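Peroxiredoxin 6 (PDB 2V41) probably reduces hydrogen peroxide and organic hydroperoxides to water and alcohols as a thiol-specific peroxidase of the Prx6 subfamily. Local coordinates at residues C183-G188 with Y212-P217; N29-L34 with V130-P135. The protein carries 1 engineered substitution. All coordinates share one frame; numbering follows the deposited sequence.

Overall arrangement
The two contacts lie in the two separate sheets of the chain. Interaction 2 comes first in sequence, joining strands 31-36 and 124-133 in the mixed sheet of the thioredoxin-like domain, its centre about 7 Å from the centre of the chain. Helix 153-168, which packs on one face of that sheet, then leads on to the C-terminal domain, where interaction 1 pairs strands 183-185 and 214-216 in a small antiparallel sheet. The centres of interactions 1 and 2 are 26 Å apart; the nearest atoms of interactions 1 and 2 are about 14 Å apart. Interaction 2 thus belongs to the core of one subunit, whereas interaction 1 faces the second subunit and the benzoic acid bound at that subunit's Ser-45, the predicted active-site position.

Interaction 1: residues C183-G188 with Y212-P217; sequences CMVVPG and YLRYTP. With BEZ (benzoic acid), chain J.
Thr-216 N donates to Cys-183 O at 2.9 Å, and Cys-183 N returns a longer bond to Thr-216 O, making a hydrogen-bonded pair of the antiparallel sheet in the C-terminal domain of this 1-Cys peroxiredoxin. Two residues on, Val-185 N donates to Arg-214 O at 3.0 Å, from well above the carbonyl plane. The Arg-214 chain, bent at chi3 (-74°), brings one guanidinium face beneath Val-185 CG1 and sets NH2 3.0 Å from Val-186 O; NH2 is hydrogen-bonded to Val-189 O, just beyond the segment, while buried NE has no partner. Val-185 CG2 meets Thr-216 CG2 at 3.8 Å, the two side chains crossing at about a right angle. Phe-198 packs on this pair, whereas Met-184 and Tyr-215, on the other side of the sheet, meet Pro-43 and Leu-87 of the second subunit. Beyond the strand, Pro-187 CD lies 3.4 Å from C6 of a benzoic acid that is hydrogen-bonded to Ser-45 of the second subunit. Met-184, bent at chi2 and chi3, folds alongside Tyr-215 in a Met-aromatic contact: SD approaches CD2 of the ring obliquely, and CE sits 3.7 Å from the ring centroid, almost on the normal.

Interaction 2: residues N29-L34 with V130-P135; sequences NSWGVL and VFIIGP
The indole of Trp-31 lies over Gly-134 and Pro-135, just past the end of the partner strand, with both residues against the same ring face. Pro-135 CD is the main bump, 3.6 Å from the centroid of the five-membered ring and only 7° off its normal, a CH-pi contact. Gly-134, with no side chain to intervene, brings its CA over the face of the six-membered ring. A third knob, Ile-132 CG2, arrives at the ring edge, near its plane, 3.9 Å from Trp-31 CE3. Trp-31 has CG anti to its carbonyl carbon (chi1 -77°), which swings the indole back across the partner strand's end. An alanine here is likely to leave Pro-135 CD and Gly-134 CA without the flat surface they rest on and to open a gap beside Ile-132 CG2. Beyond this end the two segments run as neighbouring antiparallel strands in the central mixed sheet of the thioredoxin fold, joined by reciprocal backbone hydrogen bonds between Gly-32 and Ile-133 and between Leu-34 and Phe-131. On the face carrying Val-33 and Ile-132, Val-33 CG1 abuts Val-130 CG1 at 3.3 Å, a tight fit, and Val-33 CG2 takes the looser neighbour, Ile-132 CG1. Helix 153-168 packs on this face through Val-159 and Ile-160. The opposite face is uneven. Gly-32 puts nothing there, and across from it Ile-133 extends CD1 to within 4.0 Å of Gly-32 O and 4.2 Å of Leu-34 CB. Leu-34 CG lies against CD2 of the Phe-131 ring, whose own surroundings include Leu-110 and Met-112, while Phe-9 borders Leu-34. The same Phe-131 CD2 comes obliquely to Leu-34 O, 3.7 Å away.

Interaction 1: residues C183-G188 with Y212-P217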
loop_
_atom_site.group_PDB
_atom_site.type_symbol
_atom_site.label_atom_id
_atom_site.label_comp_id
_atom_site.label_asym_id
_atom_site.label_seq_id
_atom_site.Cartn_x
_atom_site.Cartn_y
_atom_site.Cartn_z
ATOM N N CYS A 183 19.830 -2.670 7.137
ATOM C CA CYS A 183 18.682 -2.297 7.915
ATOM C C CYS A 183 19.110 -1.358 9.015
ATOM O O CYS A 183 20.279 -1.141 9.218
ATOM C CB CYS A 183 18.050 -3.529 8.530
ATOM S SG CYS A 183 17.699 -4.827 7.404
ATOM N N MET A 184 18.108 -0.841 9.721
ATOM C CA MET A 184 18.282 0.060 10.819
ATOM C C MET A 184 18.038 -0.751 12.073
ATOM O O MET A 184 17.152 -1.668 12.103
ATOM C CB MET A 184 17.276 1.222 10.734
ATOM C CG MET A 184 17.292 2.015 9.374
ATOM S SD MET A 184 18.890 2.532 8.727
ATOM C CE MET A 184 19.341 3.758 9.960
ATOM N N VAL A 185 18.820 -0.445 13.107
ATOM C CA VAL A 185 18.636 -1.114 14.377
ATOM C C VAL A 185 17.479 -0.389 15.012
ATOM O O VAL A 185 17.429 0.849 14.979
ATOM C CB VAL A 185 19.922 -1.056 15.255
ATOM C CG1 VAL A 185 19.718 -1.813 16.604
ATOM C CG2 VAL A 185 21.083 -1.621 14.460
ATOM N N VAL A 186 16.531 -1.142 15.570
ATOM C CA VAL A 186 15.371 -0.531 16.166
ATOM C C VAL A 186 15.851 0.397 17.295
ATOM O O VAL A 186 16.858 0.114 17.914
ATOM C CB VAL A 186 14.291 -1.564 16.624
ATOM C CG1 VAL A 186 13.750 -2.296 15.411
ATOM C CG2 VAL A 186 14.811 -2.528 17.726
ATOM N N PRO A 187 15.168 1.556 17.478
ATOM C CA PRO A 187 15.571 2.628 18.421
ATOM C C PRO A 187 15.462 2.235 19.861
ATOM O O PRO A 187 16.160 2.807 20.692
ATOM C CB PRO A 187 14.566 3.771 18.148
ATOM C CG PRO A 187 13.451 3.168 17.341
ATOM C CD PRO A 187 13.953 1.898 16.708
ATOM N N GLY A 188 14.589 1.267 20.152
ATOM C CA GLY A 188 14.405 0.753 21.520
ATOM C C GLY A 188 15.605 -0.005 22.087
ATOM O O GLY A 188 15.755 -0.119 23.296
ATOM N N TYR A 212 20.544 7.455 17.412
ATOM C CA TYR A 212 19.455 6.553 16.880
ATOM C C TYR A 212 19.663 6.039 15.448
ATOM O O TYR A 212 19.107 5.014 15.074
ATOM C CB TYR A 212 18.105 7.256 17.002
ATOM C CG TYR A 212 17.964 8.491 16.130
ATOM C CD1 TYR A 212 17.559 8.385 14.789
ATOM C CD2 TYR A 212 18.203 9.761 16.641
ATOM C CE1 TYR A 212 17.436 9.516 13.986
ATOM C CE2 TYR A 212 18.103 10.881 15.828
ATOM C CZ TYR A 212 17.724 10.753 14.498
ATOM O OH TYR A 212 17.595 11.862 13.673
ATOM N N LEU A 213 20.485 6.750 14.674
ATOM C CA LEU A 213 20.674 6.518 13.244
ATOM C C LEU A 213 21.751 5.416 13.082
ATOM O O LEU A 213 22.887 5.663 12.791
ATOM C CB LEU A 213 21.019 7.846 12.525
ATOM C CG LEU A 213 20.801 8.001 11.005
ATOM C CD1 LEU A 213 19.395 7.528 10.522
ATOM C CD2 LEU A 213 21.030 9.426 10.634
ATOM N N ARG A 214 21.322 4.182 13.301
ATOM C CA ARG A 214 22.170 3.053 13.426
ATOM C C ARG A 214 21.810 2.100 12.313
ATOM O O ARG A 214 20.640 1.732 12.168
ATOM C CB ARG A 214 21.904 2.390 14.770
ATOM C CG ARG A 214 22.190 3.321 15.913
ATOM C CD ARG A 214 22.154 2.622 17.251
ATOM N NE ARG A 214 20.803 2.314 17.686
ATOM C CZ ARG A 214 20.484 1.745 18.835
ATOM N NH1 ARG A 214 21.395 1.365 19.697
ATOM N NH2 ARG A 214 19.217 1.558 19.121
ATOM N N TYR A 215 22.831 1.713 11.555
ATOM C CA TYR A 215 22.728 0.778 10.469
ATOM C C TYR A 215 23.436 -0.520 10.806
ATOM O O TYR A 215 24.485 -0.505 11.475
ATOM C CB TYR A 215 23.435 1.329 9.257
ATOM C CG TYR A 215 22.927 2.610 8.672
ATOM C CD1 TYR A 215 23.390 3.843 9.113
ATOM C CD2 TYR A 215 22.037 2.586 7.595
ATOM C CE1 TYR A 215 22.953 5.021 8.520
ATOM C CE2 TYR A 215 21.598 3.732 7.016
ATOM C CZ TYR A 215 22.052 4.949 7.468
ATOM O OH TYR A 215 21.573 6.063 6.847
ATOM N N THR A 216 22.887 -1.627 10.304
ATOM C CA THR A 216 23.552 -2.917 10.398
ATOM C C THR A 216 23.440 -3.670 9.056
ATOM O O THR A 216 22.341 -3.932 8.595
ATOM C CB THR A 216 22.977 -3.779 11.578
ATOM O OG1 THR A 216 23.599 -5.086 11.615
ATOM C CG2 THR A 216 21.473 -3.938 11.453
ATOM N N PRO A 217 24.586 -4.061 8.455
ATOM C CA PRO A 217 24.623 -4.878 7.248
ATOM C C PRO A 217 23.726 -6.117 7.387
ATOM O O PRO A 217 23.901 -6.862 8.346
ATOM C CB PRO A 217 26.098 -5.284 7.174
ATOM C CG PRO A 217 26.802 -4.259 7.887
ATOM C CD PRO A 217 25.947 -3.796 8.957
HETATM C C BEZ J . 12.127 3.568 12.980
HETATM O O1 BEZ J . 13.178 3.033 12.577
HETATM O O2 BEZ J . 11.751 4.633 12.448
HETATM C C1 BEZ J . 11.304 2.992 14.099
HETATM C C2 BEZ J . 10.420 3.821 14.813
HETATM C C3 BEZ J . 9.640 3.355 15.835
HETATM C C4 BEZ J . 9.781 2.022 16.168
HETATM C C5 BEZ J . 10.641 1.159 15.487
HETATM C C6 BEZ J . 11.418 1.658 14.441
#

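Interaction 2: residues N29-L34 with V130-P135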
loop_
_atom_site.group_PDB
_atom_site.type_symbol
_atom_site.label_atom_id
_atom_site.label_comp_id
_atom_site.label_asym_id
_atom_site.label_seq_id
_atom_site.Cartn_x
_atom_site.Cartn_y
_atom_site.Cartn_z
ATOM N N ASN A 29 -1.144 -22.555 10.467
ATOM C CA ASN A 29 -0.072 -21.769 11.123
ATOM C C ASN A 29 0.966 -21.160 10.155
ATOM O O ASN A 29 2.180 -21.470 10.162
ATOM C CB ASN A 29 0.633 -22.626 12.176
ATOM C CG ASN A 29 0.908 -21.839 13.451
ATOM O OD1 ASN A 29 -0.042 -21.325 14.090
ATOM N ND2 ASN A 29 2.194 -21.717 13.823
ATOM N N SER A 30 0.484 -20.281 9.315
ATOM C CA SER A 30 1.249 -19.890 8.138
ATOM C C SER A 30 0.869 -18.526 7.749
ATOM O O SER A 30 -0.300 -18.170 7.909
ATOM C CB SER A 30 0.915 -20.792 6.975
ATOM O OG SER A 30 1.093 -20.065 5.808
ATOM N N TRP A 31 1.854 -17.770 7.236
ATOM C CA TRP A 31 1.643 -16.429 6.660
ATOM C C TRP A 31 0.607 -16.574 5.562
ATOM O O TRP A 31 0.495 -17.611 4.931
ATOM C CB TRP A 31 2.949 -15.838 6.086
ATOM C CG TRP A 31 3.941 -15.288 7.134
ATOM C CD1 TRP A 31 4.914 -16.000 7.778
ATOM C CD2 TRP A 31 4.039 -13.953 7.637
ATOM N NE1 TRP A 31 5.609 -15.214 8.644
ATOM C CE2 TRP A 31 5.092 -13.951 8.606
ATOM C CE3 TRP A 31 3.353 -12.749 7.373
ATOM C CZ2 TRP A 31 5.473 -12.803 9.311
ATOM C CZ3 TRP A 31 3.731 -11.616 8.064
ATOM C CH2 TRP A 31 4.786 -11.645 9.029
ATOM N N GLY A 32 -0.195 -15.557 5.348
ATOM C CA GLY A 32 -1.032 -15.539 4.158
ATOM C C GLY A 32 -1.230 -14.131 3.646
ATOM O O GLY A 32 -1.047 -13.183 4.411
ATOM N N VAL A 33 -1.557 -14.041 2.349
ATOM C CA VAL A 33 -1.887 -12.788 1.663
ATOM C C VAL A 33 -3.266 -12.976 1.068
ATOM O O VAL A 33 -3.452 -13.917 0.292
ATOM C CB VAL A 33 -0.832 -12.352 0.550
ATOM C CG1 VAL A 33 -1.245 -11.035 -0.132
ATOM C CG2 VAL A 33 0.562 -12.147 1.167
ATOM N N LEU A 34 -4.225 -12.133 1.493
ATOM C CA LEU A 34 -5.608 -12.110 0.989
ATOM C C LEU A 34 -5.683 -10.894 0.113
ATOM O O LEU A 34 -5.325 -9.833 0.529
ATOM C CB LEU A 34 -6.649 -11.992 2.140
ATOM C CG LEU A 34 -8.173 -11.871 1.830
ATOM C CD1 LEU A 34 -8.695 -12.972 1.056
ATOM C CD2 LEU A 34 -9.004 -11.867 3.096
ATOM N N VAL A 130 -5.021 -5.529 -0.468
ATOM C CA VAL A 130 -4.173 -6.617 -0.013
ATOM C C VAL A 130 -4.042 -6.578 1.509
ATOM O O VAL A 130 -3.829 -5.496 2.094
ATOM C CB VAL A 130 -2.745 -6.580 -0.644
ATOM C CG1 VAL A 130 -1.957 -7.859 -0.312
ATOM C CG2 VAL A 130 -2.831 -6.404 -2.123
ATOM N N PHE A 131 -4.190 -7.759 2.128
ATOM C CA PHE A 131 -3.985 -7.958 3.604
ATOM C C PHE A 131 -2.923 -9.040 3.796
ATOM O O PHE A 131 -3.030 -10.119 3.180
ATOM C CB PHE A 131 -5.295 -8.363 4.320
ATOM C CG PHE A 131 -6.459 -7.486 3.960
ATOM C CD1 PHE A 131 -6.659 -6.300 4.601
ATOM C CD2 PHE A 131 -7.297 -7.818 2.910
ATOM C CE1 PHE A 131 -7.685 -5.466 4.245
ATOM C CE2 PHE A 131 -8.340 -6.986 2.546
ATOM C CZ PHE A 131 -8.530 -5.806 3.232
ATOM N N ILE A 132 -1.898 -8.738 4.601
ATOM C CA ILE A 132 -0.858 -9.686 4.945
ATOM C C ILE A 132 -1.015 -10.048 6.427
ATOM O O ILE A 132 -0.839 -9.198 7.351
ATOM C CB ILE A 132 0.590 -9.114 4.733
ATOM C CG1 ILE A 132 0.740 -8.460 3.341
ATOM C CG2 ILE A 132 1.610 -10.231 4.987
ATOM C CD1 ILE A 132 2.173 -8.193 2.844
ATOM N N ILE A 133 -1.376 -11.309 6.628
ATOM C CA ILE A 133 -1.743 -11.845 7.920
ATOM C C ILE A 133 -0.637 -12.798 8.332
ATOM O O ILE A 133 -0.146 -13.562 7.488
ATOM C CB ILE A 133 -3.057 -12.666 7.811
ATOM C CG1 ILE A 133 -4.191 -11.779 7.256
ATOM C CG2 ILE A 133 -3.383 -13.407 9.114
ATOM C CD1 ILE A 133 -4.631 -12.198 5.868
ATOM N N GLY A 134 -0.261 -12.734 9.613
ATOM C CA GLY A 134 0.813 -13.551 10.165
ATOM C C GLY A 134 0.341 -14.900 10.647
ATOM O O GLY A 134 -0.853 -15.177 10.677
ATOM N N PRO A 135 1.274 -15.780 11.020
ATOM C CA PRO A 135 0.884 -17.086 11.650
ATOM C C PRO A 135 0.009 -16.955 12.908
ATOM O O PRO A 135 -0.780 -17.867 13.209
ATOM C CB PRO A 135 2.236 -17.745 11.972
ATOM C CG PRO A 135 3.204 -17.070 10.970
ATOM C CD PRO A 135 2.731 -15.656 10.831
#